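Local coordinates for NO-binding heme-dependent sensor protein (Shewanella oneidensis, PDB 4U9B) that binds heme and, with nitric oxide at the heme iron, probably acts as a gas sensor in bacterial signalling, at residues A[162-165]-A[171-174]. Numbering follows the deposited sequence.
Sequences DTCM and HCML. With ZN (zinc ion), chain D.
H171 meets T163 and M165 from the turn end of a beta hairpin. The imidazole lies under the methyl of T163: CG2 of T163 sits 4.2 Å from the centroid of the H171 ring, over one face, as a CH-pi contact. With chi1 at -55°, OG1 of T163 stands beside its backbone N and the methyl swings to the far side from that N, over the ring. A water in the plane of the ring, at its edge, joins NE2 of H171 to OG1 of T163; the OG1 leg is the longer one. CG of M165 touches the H171 backbone, 3.6 Å from C of H171.

SG of C172 binds zinc at 2.3 Å, and SG of C164 binds the same ion from the other arm. H161 and C139 complete this site of three cysteines and one histidine. The zinc thus ties the hairpin of strands 156-163 and 172-179 to the start of helix 139-152. SG of C172 also accepts a hydrogen bond from the backbone N of M165, 3.3 Å long and nearly straight at 170°. This N-H...S bond probably stabilises the negative charge on the zinc-bound thiolate and helps to fix its position. CA of C172 makes a CA-H...O contact with O of T163, 3.2 Å away.

The backbone N-H of M173 donates to that same carbonyl, its N 3.0 Å from O of T163. CB of M173 packs on CB of T163 at 3.9 Å, while the rest of the M173 chain turns away; its side chain also touches R131 on strand 128-133. A second water bridges the two backbones: it accepts from N of D162 and donates to O of M173.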
loop_
_atom_site.group_PDB
_atom_site.type_symbol
_atom_site.label_atom_id
_atom_site.label_comp_id
_atom_site.label_asym_id
_atom_site.label_seq_id
_atom_site.Cartn_x
_atom_site.Cartn_y
_atom_site.Cartn_z
ATOM N N ASP A 162 15.724 -7.818 1.671
ATOM C CA ASP A 162 16.856 -8.485 1.026
ATOM C C ASP A 162 16.469 -9.714 0.200
ATOM O O ASP A 162 17.299 -10.267 -0.522
ATOM C CB ASP A 162 17.894 -8.886 2.077
ATOM C CG ASP A 162 18.525 -7.688 2.767
ATOM O OD1 ASP A 162 18.656 -6.623 2.126
ATOM O OD2 ASP A 162 18.894 -7.809 3.953
ATOM N N THR A 163 15.223 -10.152 0.333
ATOM C CA THR A 163 14.630 -11.102 -0.602
ATOM C C THR A 163 13.482 -10.372 -1.278
ATOM O O THR A 163 12.678 -9.733 -0.599
ATOM C CB THR A 163 14.115 -12.378 0.096
ATOM O OG1 THR A 163 15.174 -12.981 0.847
ATOM C CG2 THR A 163 13.587 -13.382 -0.929
ATOM N N CYS A 164 13.413 -10.446 -2.606
ATOM C CA CYS A 164 12.413 -9.681 -3.344
ATOM C C CYS A 164 11.969 -10.364 -4.628
ATOM O O CYS A 164 12.780 -10.918 -5.372
ATOM C CB CYS A 164 12.952 -8.288 -3.670
ATOM S SG CYS A 164 11.728 -7.190 -4.415
ATOM N N MET A 165 10.665 -10.300 -4.880
ATOM C CA MET A 165 10.069 -10.869 -6.081
ATOM C C MET A 165 10.597 -10.214 -7.351
ATOM O O MET A 165 10.642 -10.840 -8.411
ATOM C CB MET A 165 8.547 -10.722 -6.033
ATOM C CG MET A 165 7.879 -11.447 -4.877
ATOM S SD MET A 165 6.087 -11.227 -4.858
ATOM C CE MET A 165 5.616 -12.253 -6.243
ATOM N N HIS A 171 8.685 -14.574 -3.317
ATOM C CA HIS A 171 8.191 -13.806 -2.182
ATOM C C HIS A 171 9.198 -12.729 -1.820
ATOM O O HIS A 171 10.348 -12.768 -2.266
ATOM C CB HIS A 171 7.949 -14.711 -0.970
ATOM C CG HIS A 171 9.209 -15.228 -0.348
ATOM N ND1 HIS A 171 9.879 -16.330 -0.833
ATOM C CD2 HIS A 171 9.927 -14.787 0.712
ATOM C CE1 HIS A 171 10.954 -16.548 -0.095
ATOM N NE2 HIS A 171 11.007 -15.624 0.847
ATOM N N CYS A 172 8.758 -11.770 -1.013
ATOM C CA CYS A 172 9.652 -10.786 -0.417
ATOM C C CYS A 172 9.734 -11.026 1.078
ATOM O O CYS A 172 8.786 -11.516 1.691
ATOM C CB CYS A 172 9.171 -9.361 -0.676
ATOM S SG CYS A 172 8.885 -8.967 -2.403
ATOM N N MET A 173 10.875 -10.669 1.651
ATOM C CA MET A 173 11.083 -10.726 3.088
ATOM C C MET A 173 11.493 -9.348 3.579
ATOM O O MET A 173 12.569 -8.852 3.242
ATOM C CB MET A 173 12.148 -11.762 3.444
ATOM C CG MET A 173 12.308 -11.997 4.937
ATOM S SD MET A 173 10.764 -12.464 5.755
ATOM C CE MET A 173 10.294 -13.894 4.788
ATOM N N LEU A 174 10.608 -8.725 4.348
ATOM C CA LEU A 174 10.861 -7.412 4.918
ATOM C C LEU A 174 11.138 -7.550 6.407
ATOM O O LEU A 174 10.243 -7.885 7.184
ATOM C CB LEU A 174 9.673 -6.474 4.680
ATOM C CG LEU A 174 9.526 -5.907 3.262
ATOM C CD1 LEU A 174 9.208 -6.996 2.254
ATOM C CD2 LEU A 174 8.457 -4.828 3.226
HETATM ZN ZN ZN D . 10.095 -7.055 -2.863
HETATM O O HOH W 1 15.087 -8.983 4.183
HETATM O O HOH W 2 13.492 -15.511 2.066
#